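Local coordinates for protein translation initiation factor eIF2B subunit epsilon (Schizosaccharomyces pombe, PDB 5B04) that forms part of the eIF2B complex, which catalyses the exchange of GDP for GTP on the gamma subunit of eIF2, at residues I[312-317]-I[330-335]. Sequence-based numbering, arbitrary orientation.
Sequences QIYKEE and RTLIGA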
# COMPACT_ATOMS: atom_id res chain seq x y z
N GLN I 312 -8.91 -34.16 -16.17
CA GLN I 312 -8.17 -35.11 -17.00
C GLN I 312 -8.95 -35.57 -18.23
O GLN I 312 -9.10 -36.77 -18.46
CB GLN I 312 -7.74 -36.32 -16.17
CG GLN I 312 -6.81 -35.97 -15.02
CD GLN I 312 -7.36 -36.40 -13.67
OE1 GLN I 312 -8.58 -36.44 -13.47
NE2 GLN I 312 -6.47 -36.72 -12.74
N ILE I 313 -9.44 -34.61 -19.01
CA ILE I 313 -10.12 -34.93 -20.26
C ILE I 313 -9.25 -34.56 -21.45
O ILE I 313 -8.89 -33.40 -21.64
CB ILE I 313 -11.48 -34.20 -20.37
CG1 ILE I 313 -12.46 -34.76 -19.33
CG2 ILE I 313 -12.05 -34.34 -21.77
CD1 ILE I 313 -13.81 -34.09 -19.35
N TYR I 314 -8.90 -35.56 -22.26
CA TYR I 314 -7.99 -35.37 -23.38
C TYR I 314 -8.72 -35.48 -24.71
O TYR I 314 -9.24 -36.53 -25.06
CB TYR I 314 -6.85 -36.38 -23.32
CG TYR I 314 -6.01 -36.30 -22.07
CD1 TYR I 314 -6.42 -36.91 -20.89
CD2 TYR I 314 -4.80 -35.62 -22.07
CE1 TYR I 314 -5.65 -36.83 -19.74
CE2 TYR I 314 -4.02 -35.54 -20.92
CZ TYR I 314 -4.45 -36.15 -19.77
OH TYR I 314 -3.68 -36.08 -18.63
N LYS I 315 -8.75 -34.37 -25.46
CA LYS I 315 -9.42 -34.34 -26.75
C LYS I 315 -8.47 -33.92 -27.87
O LYS I 315 -7.70 -32.97 -27.72
CB LYS I 315 -10.62 -33.38 -26.72
CG LYS I 315 -11.83 -33.90 -25.96
CD LYS I 315 -12.89 -32.82 -25.84
CE LYS I 315 -13.24 -32.24 -27.21
NZ LYS I 315 -14.24 -31.14 -27.11
N GLU I 316 -8.53 -34.64 -28.98
CA GLU I 316 -7.83 -34.22 -30.19
C GLU I 316 -8.70 -33.24 -30.96
O GLU I 316 -9.88 -33.08 -30.66
CB GLU I 316 -7.47 -35.42 -31.07
CG GLU I 316 -6.09 -36.00 -30.81
CD GLU I 316 -5.68 -37.01 -31.86
OE1 GLU I 316 -6.35 -38.06 -31.96
OE2 GLU I 316 -4.70 -36.76 -32.58
N GLU I 317 -8.11 -32.58 -31.96
CA GLU I 317 -8.88 -31.69 -32.81
C GLU I 317 -9.83 -32.50 -33.69
O GLU I 317 -9.68 -33.71 -33.82
CB GLU I 317 -7.95 -30.82 -33.66
CG GLU I 317 -7.10 -29.85 -32.86
CD GLU I 317 -6.13 -29.07 -33.72
OE1 GLU I 317 -6.19 -29.20 -34.96
OE2 GLU I 317 -5.29 -28.33 -33.15
N ARG I 330 -11.59 -38.16 -16.64
CA ARG I 330 -10.66 -39.20 -17.07
C ARG I 330 -11.08 -39.85 -18.39
O ARG I 330 -11.04 -41.07 -18.54
CB ARG I 330 -10.51 -40.27 -15.98
CG ARG I 330 -10.00 -39.71 -14.66
CD ARG I 330 -8.72 -40.40 -14.20
NE ARG I 330 -8.99 -41.53 -13.31
CZ ARG I 330 -8.06 -42.16 -12.60
NH1 ARG I 330 -6.79 -41.78 -12.68
NH2 ARG I 330 -8.39 -43.17 -11.81
N THR I 331 -11.47 -39.02 -19.35
CA THR I 331 -11.91 -39.50 -20.66
C THR I 331 -10.99 -38.99 -21.77
O THR I 331 -10.70 -37.80 -21.85
CB THR I 331 -13.36 -39.07 -20.95
OG1 THR I 331 -14.26 -39.83 -20.14
CG2 THR I 331 -13.71 -39.29 -22.41
N LEU I 332 -10.55 -39.91 -22.62
CA LEU I 332 -9.70 -39.56 -23.76
C LEU I 332 -10.43 -39.85 -25.07
O LEU I 332 -10.98 -40.93 -25.26
CB LEU I 332 -8.38 -40.34 -23.69
CG LEU I 332 -7.29 -40.04 -24.73
CD1 LEU I 332 -5.93 -40.24 -24.10
CD2 LEU I 332 -7.44 -40.94 -25.95
N ILE I 333 -10.44 -38.87 -25.97
CA ILE I 333 -11.12 -39.02 -27.25
C ILE I 333 -10.19 -38.71 -28.43
O ILE I 333 -9.65 -37.61 -28.54
CB ILE I 333 -12.35 -38.10 -27.35
CG1 ILE I 333 -13.29 -38.35 -26.16
CG2 ILE I 333 -13.08 -38.33 -28.66
CD1 ILE I 333 -14.51 -37.45 -26.15
N GLY I 334 -10.02 -39.69 -29.31
CA GLY I 334 -9.21 -39.51 -30.50
C GLY I 334 -9.90 -38.64 -31.53
O GLY I 334 -11.10 -38.41 -31.45
N ALA I 335 -9.13 -38.16 -32.51
CA ALA I 335 -9.66 -37.25 -33.52
C ALA I 335 -10.71 -37.93 -34.40
O ALA I 335 -10.77 -39.15 -34.48
CB ALA I 335 -8.52 -36.71 -34.38
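Successive coils of the left-handed parallel beta-helix (LbH) domain meet where Tyr-314 and Lys-315 pair with Leu-332 and Ile-333 as neighbouring parallel strands of one wall of the beta-helix; the two segments run nearly parallel. Parallel pairing is evident from the bonding pattern: Tyr-314 N donates to Thr-331 O, Ile-333 N returns a bond to Tyr-314 O (2.8 Å), and Glu-316 N reaches Ile-333 O. The middle bond is nearly straight, 168° at the hydrogen.

On one face of the sheet, Tyr-314 CB rests on Leu-332 CG at 3.9 Å. CG of Tyr-314 lies anti to its carbonyl carbon (chi1 -60°), and beyond it the ring leads away from 330-335, its OH bonding to Leu-288 O and its ring meeting Tyr-308 edge-to-face. On the other face, Ile-313 and Ile-333 both touch Ile-327 of strand 326-327.

Past the strands, the Glu-316 side chain continues the pairing by accepting a hydrogen bond from Ala-335 N at OE1. That same oxygen forms a salt bridge with Arg-352 NE, while OE2 accepts from Thr-305 N. An alanine here would probably leave Ala-335 N without this acceptor and Arg-352 without its carboxylate mate. Ala-335 N approaches Glu-316 OE1 to 2.8 Å from above the carboxylate, 45° out of its plane, while Ala-335 CB lies 3.5 Å from the same OE1.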